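Local coordinates for KLLA0E02245p (PDB 4GPS), which removes NAD and m7G caps from the 5' end of RNAs and degrades RNA as a metal-dependent 5'-3' exoribonuclease, at residues L201-P206 with T396-K401; T176-L181 with K208-S213. One frame throughout, in Å; residues are numbered along the deposited sequence.

Interaction 1 of 2, residues L201-P206 with T396-K401; sequences LMTVQP and TSTTFK
T203 and T399 face each other as a non-hydrogen-bonded antiparallel pair, with their CA atoms 4.2 Å apart. Their hydroxyls meet directly, T203 OG1 to T399 OG1 at 3.0 Å, in a hydrogen bond whose direction is not settled. In both residues the hydroxyl stands beside the backbone N and the methyl lies anti to it (chi1 -61° and -52°), which turns the two OG1 atoms onto each other. On the same face L201 and K401 run alongside each other, L201 CD2 lying 3.9 Å from K401 CG. Between these two pairs, M202 and F400 form a hydrogen-bonded pair: M202 N to F400 O and F400 N to M202 O are both 3.0 Å. M202 O also comes up to the edge of the F400 ring, near its plane. One more backbone bond, V204 N to T398 O at 2.7 Å, lies just before strand 399-404 begins.

This is an antiparallel strand pair within the RAI1-like PD-(D/E)XK nuclease fold, away from the metal site. Strand 198-204 pairs here with strand 399-404, and each has a further neighbour, 210-213 and 409-414. The faces differ. Across the sheet from the threonines, M202, V204 and F400 turn to helix 370-393, where M202 and F400 both touch L388.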
loop_
_atom_site.group_PDB
_atom_site.type_symbol
_atom_site.label_atom_id
_atom_site.label_comp_id
_atom_site.label_asym_id
_atom_site.label_seq_id
_atom_site.Cartn_x
_atom_site.Cartn_y
_atom_site.Cartn_z
ATOM N N LEU A 201 9.082 -12.829 -5.644
ATOM C CA LEU A 201 9.856 -13.896 -5.014
ATOM C C LEU A 201 9.294 -14.073 -3.622
ATOM O O LEU A 201 9.007 -13.096 -2.924
ATOM C CB LEU A 201 11.331 -13.528 -4.900
ATOM C CG LEU A 201 12.105 -13.403 -6.208
ATOM C CD1 LEU A 201 13.589 -13.358 -5.858
ATOM C CD2 LEU A 201 11.816 -14.593 -7.142
ATOM N N MET A 202 9.124 -15.320 -3.220
ATOM C CA MET A 202 8.582 -15.600 -1.910
ATOM C C MET A 202 9.418 -16.703 -1.343
ATOM O O MET A 202 9.520 -17.787 -1.930
ATOM C CB MET A 202 7.106 -15.989 -2.018
ATOM C CG MET A 202 6.272 -14.807 -2.479
ATOM S SD MET A 202 4.475 -14.949 -2.455
ATOM C CE MET A 202 4.266 -15.653 -0.968
ATOM N N THR A 203 10.049 -16.392 -0.213
ATOM C CA THR A 203 10.938 -17.314 0.457
ATOM C C THR A 203 10.340 -17.944 1.706
ATOM O O THR A 203 9.940 -17.236 2.627
ATOM C CB THR A 203 12.277 -16.606 0.867
ATOM O OG1 THR A 203 12.950 -16.116 -0.305
ATOM C CG2 THR A 203 13.191 -17.587 1.610
ATOM N N VAL A 204 10.280 -19.274 1.741
ATOM C CA VAL A 204 9.783 -19.965 2.924
ATOM C C VAL A 204 10.991 -20.098 3.832
ATOM O O VAL A 204 11.887 -20.912 3.569
ATOM C CB VAL A 204 9.263 -21.385 2.611
ATOM C CG1 VAL A 204 8.938 -22.117 3.912
ATOM C CG2 VAL A 204 8.030 -21.312 1.727
ATOM N N GLN A 205 11.019 -19.297 4.895
ATOM C CA GLN A 205 12.151 -19.332 5.818
ATOM C C GLN A 205 12.136 -20.609 6.668
ATOM O O GLN A 205 11.132 -21.311 6.751
ATOM C CB GLN A 205 12.132 -18.095 6.730
ATOM C CG GLN A 205 11.850 -16.795 5.987
ATOM C CD GLN A 205 11.792 -15.581 6.907
ATOM O OE1 GLN A 205 11.289 -15.663 8.046
ATOM N NE2 GLN A 205 12.298 -14.438 6.414
ATOM N N PRO A 206 13.264 -20.926 7.310
ATOM C CA PRO A 206 13.287 -22.137 8.139
ATOM C C PRO A 206 12.283 -22.119 9.280
ATOM O O PRO A 206 11.887 -23.186 9.760
ATOM C CB PRO A 206 14.740 -22.231 8.609
ATOM C CG PRO A 206 15.316 -20.856 8.351
ATOM C CD PRO A 206 14.620 -20.391 7.095
ATOM N N THR A 396 14.513 -28.559 -2.018
ATOM C CA THR A 396 15.754 -28.068 -1.408
ATOM C C THR A 396 15.761 -26.547 -1.555
ATOM O O THR A 396 16.667 -25.845 -1.082
ATOM C CB THR A 396 16.996 -28.613 -2.157
ATOM O OG1 THR A 396 16.777 -29.985 -2.507
ATOM C CG2 THR A 396 18.247 -28.507 -1.284
ATOM N N SER A 397 14.745 -26.044 -2.240
ATOM C CA SER A 397 14.646 -24.616 -2.465
ATOM C C SER A 397 13.719 -23.955 -1.454
ATOM O O SER A 397 12.599 -24.411 -1.220
ATOM C CB SER A 397 14.159 -24.330 -3.903
ATOM O OG SER A 397 15.209 -24.436 -4.864
ATOM N N THR A 398 14.219 -22.888 -0.845
ATOM C CA THR A 398 13.440 -22.132 0.106
ATOM C C THR A 398 12.865 -20.913 -0.640
ATOM O O THR A 398 11.933 -20.260 -0.166
ATOM C CB THR A 398 14.322 -21.672 1.317
ATOM O OG1 THR A 398 15.459 -20.910 0.863
ATOM C CG2 THR A 398 14.806 -22.866 2.083
ATOM N N THR A 399 13.419 -20.604 -1.816
ATOM C CA THR A 399 12.936 -19.453 -2.569
ATOM C C THR A 399 12.210 -19.856 -3.872
ATOM O O THR A 399 12.686 -20.707 -4.626
ATOM C CB THR A 399 14.099 -18.455 -2.854
ATOM O OG1 THR A 399 14.781 -18.141 -1.625
ATOM C CG2 THR A 399 13.557 -17.168 -3.439
ATOM N N PHE A 400 11.061 -19.219 -4.115
ATOM C CA PHE A 400 10.198 -19.502 -5.255
ATOM C C PHE A 400 9.803 -18.280 -6.087
ATOM O O PHE A 400 9.576 -17.200 -5.545
ATOM C CB PHE A 400 8.895 -20.170 -4.759
ATOM C CG PHE A 400 9.106 -21.477 -4.044
ATOM C CD1 PHE A 400 9.507 -21.504 -2.709
ATOM C CD2 PHE A 400 8.972 -22.682 -4.723
ATOM C CE1 PHE A 400 9.776 -22.708 -2.063
ATOM C CE2 PHE A 400 9.244 -23.898 -4.074
ATOM C CZ PHE A 400 9.645 -23.907 -2.745
ATOM N N LYS A 401 9.712 -18.448 -7.404
ATOM C CA LYS A 401 9.275 -17.353 -8.258
ATOM C C LYS A 401 7.759 -17.473 -8.271
ATOM O O LYS A 401 7.221 -18.527 -8.614
ATOM C CB LYS A 401 9.792 -17.497 -9.689
ATOM C CG LYS A 401 11.285 -17.283 -9.866
ATOM C CD LYS A 401 11.602 -17.012 -11.334
ATOM C CE LYS A 401 13.082 -16.703 -11.549
ATOM N NZ LYS A 401 13.309 -16.192 -12.941
#

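Interaction 2 of 2, residues T176-L181 with K208-S213; sequences TTFVSL and KNILIS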
loop_
_atom_site.group_PDB
_atom_site.type_symbol
_atom_site.label_atom_id
_atom_site.label_comp_id
_atom_site.label_asym_id
_atom_site.label_seq_id
_atom_site.Cartn_x
_atom_site.Cartn_y
_atom_site.Cartn_z
ATOM N N THR A 176 0.965 -18.845 9.916
ATOM C CA THR A 176 2.050 -18.555 8.966
ATOM C C THR A 176 2.000 -17.019 8.816
ATOM O O THR A 176 0.924 -16.438 8.627
ATOM C CB THR A 176 1.786 -19.184 7.578
ATOM O OG1 THR A 176 1.808 -20.615 7.679
ATOM C CG2 THR A 176 2.851 -18.744 6.572
ATOM N N THR A 177 3.134 -16.345 8.948
ATOM C CA THR A 177 3.141 -14.895 8.793
ATOM C C THR A 177 3.832 -14.548 7.483
ATOM O O THR A 177 4.898 -15.085 7.222
ATOM C CB THR A 177 3.933 -14.194 9.939
ATOM O OG1 THR A 177 3.351 -14.518 11.206
ATOM C CG2 THR A 177 3.878 -12.680 9.765
ATOM N N PHE A 178 3.219 -13.723 6.628
ATOM C CA PHE A 178 3.926 -13.280 5.407
ATOM C C PHE A 178 4.555 -11.962 5.834
ATOM O O PHE A 178 3.878 -11.126 6.461
ATOM C CB PHE A 178 2.996 -13.008 4.221
ATOM C CG PHE A 178 2.436 -14.245 3.584
ATOM C CD1 PHE A 178 1.372 -14.934 4.180
ATOM C CD2 PHE A 178 2.940 -14.704 2.375
ATOM C CE1 PHE A 178 0.813 -16.054 3.585
ATOM C CE2 PHE A 178 2.388 -15.823 1.771
ATOM C CZ PHE A 178 1.317 -16.504 2.375
ATOM N N VAL A 179 5.839 -11.798 5.518
ATOM C CA VAL A 179 6.636 -10.610 5.862
ATOM C C VAL A 179 6.913 -9.834 4.573
ATOM O O VAL A 179 7.499 -10.367 3.650
ATOM C CB VAL A 179 7.963 -11.066 6.500
ATOM C CG1 VAL A 179 8.795 -9.870 6.976
ATOM C CG2 VAL A 179 7.642 -12.016 7.660
ATOM N N SER A 180 6.536 -8.565 4.501
ATOM C CA SER A 180 6.718 -7.882 3.233
ATOM C C SER A 180 6.608 -6.355 3.257
ATOM O O SER A 180 6.062 -5.791 4.199
ATOM C CB SER A 180 5.658 -8.463 2.272
ATOM O OG SER A 180 5.589 -7.767 1.050
ATOM N N LEU A 181 7.142 -5.683 2.229
ATOM C CA LEU A 181 6.947 -4.240 2.125
ATOM C C LEU A 181 5.478 -4.121 1.665
ATOM O O LEU A 181 4.970 -5.003 0.951
ATOM C CB LEU A 181 7.844 -3.642 1.064
ATOM C CG LEU A 181 9.315 -3.898 1.345
ATOM C CD1 LEU A 181 10.139 -3.559 0.091
ATOM C CD2 LEU A 181 9.733 -3.095 2.591
ATOM N N LYS A 208 9.353 -21.198 8.894
ATOM C CA LYS A 208 8.093 -21.408 8.190
ATOM C C LYS A 208 7.267 -20.164 7.883
ATOM O O LYS A 208 6.173 -20.261 7.315
ATOM C CB LYS A 208 7.271 -22.470 8.927
ATOM C CG LYS A 208 7.960 -23.850 8.904
ATOM C CD LYS A 208 8.144 -24.333 7.459
ATOM C CE LYS A 208 9.118 -25.496 7.351
ATOM N NZ LYS A 208 10.538 -25.038 7.584
ATOM N N ASN A 209 7.778 -18.999 8.265
ATOM C CA ASN A 209 7.094 -17.765 7.921
ATOM C C ASN A 209 7.603 -17.466 6.497
ATOM O O ASN A 209 8.624 -18.000 6.085
ATOM C CB ASN A 209 7.440 -16.672 8.934
ATOM C CG ASN A 209 6.685 -16.856 10.220
ATOM O OD1 ASN A 209 7.193 -16.601 11.329
ATOM N ND2 ASN A 209 5.445 -17.313 10.084
ATOM N N ILE A 210 6.886 -16.645 5.748
ATOM C CA ILE A 210 7.248 -16.347 4.367
ATOM C C ILE A 210 7.641 -14.892 4.097
ATOM O O ILE A 210 6.908 -13.951 4.416
ATOM C CB ILE A 210 6.079 -16.732 3.431
ATOM C CG1 ILE A 210 5.772 -18.226 3.581
ATOM C CG2 ILE A 210 6.428 -16.409 1.987
ATOM C CD1 ILE A 210 4.451 -18.670 3.011
ATOM N N LEU A 211 8.801 -14.719 3.474
ATOM C CA LEU A 211 9.293 -13.397 3.142
ATOM C C LEU A 211 9.021 -13.109 1.684
ATOM O O LEU A 211 9.417 -13.879 0.825
ATOM C CB LEU A 211 10.802 -13.324 3.385
ATOM C CG LEU A 211 11.477 -12.011 2.993
ATOM C CD1 LEU A 211 10.884 -10.868 3.785
ATOM C CD2 LEU A 211 12.974 -12.112 3.268
ATOM N N ILE A 212 8.341 -12.005 1.403
ATOM C CA ILE A 212 8.051 -11.609 0.022
ATOM C C ILE A 212 9.076 -10.562 -0.408
ATOM O O ILE A 212 9.439 -9.691 0.392
ATOM C CB ILE A 212 6.648 -10.966 -0.100
ATOM C CG1 ILE A 212 5.582 -11.944 0.379
ATOM C CG2 ILE A 212 6.386 -10.548 -1.546
ATOM C CD1 ILE A 212 4.166 -11.459 0.192
ATOM N N SER A 213 9.543 -10.653 -1.652
ATOM C CA SER A 213 10.497 -9.684 -2.218
ATOM C C SER A 213 10.426 -9.708 -3.759
ATOM O O SER A 213 9.591 -10.401 -4.315
ATOM C CB SER A 213 11.925 -9.974 -1.739
ATOM O OG SER A 213 12.351 -11.273 -2.121
HETATM O O HOH W 1 4.095 -21.606 8.606
#
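F178 and I210 are paired across two parallel strands, and their side chains run alongside each other on one face. The pair joins strand 176-181 to strand 210-213 inside the RAI1-like PD-(D/E)XK nuclease fold, away from the metal site. On its other flank, strand 176-181 pairs with strand 273-285, also parallel.

The packing is tight through the middle. I210 CD1 reaches F178 CE2 at 3.7 Å, and I212 CD1 approaches the same ring obliquely from further along the strand. The ring also meets F381 edge-to-face. I212 rests its CB against S180, while helix 182-190 packs against both residues. On the opposite face V179 and L211 cross, and L160 of helix 156-167 touches both. L211 CG lies anti to the backbone N (chi1 176°), and CD1 turns back to the neighbouring strand, 3.4 Å from V179 O. The backbone bonds are straight. I212 N to V179 O is 2.9 Å with 176° at the hydrogen, and V179 N to I210 O is 2.6 Å. I210 N adds a third bond, to T177 O, before the regular pairing gives out.

Beyond it the contact thins out toward the exposed K208, whose NZ turns back to P206 O. The buried N209 crosses T177 with its amide close to the backbone. On the other side, the methyl T176 CG2 packs near K208 O and I210 CD1. A water closes this end: it donates to K208 O at 2.8 Å and lies 2.7 Å from T176 OG1.

Strands 198-204 and 210-213 follow each other in the chain and pair antiparallel, so interactions 1 and 2 are successive strand pairings, in the order 176-181, 210-213, 198-204, 399-404. Probable backbone bonds join them, T203 N to L211 O and L201 O to S213 N, each 2.8 Å. M202 extends from interaction 1 to interaction 2, its CE packing on F178 CE2. Helix 370-393 spans the shared M202 face of both contacts. Interaction 2 is buried and nearer the chain centre, with F178 and isoleucines on one face, V179 and L211 on the other. Interaction 1 lies further out and is only partly buried: one face is apolar, the other carries threonines, L201 and K401.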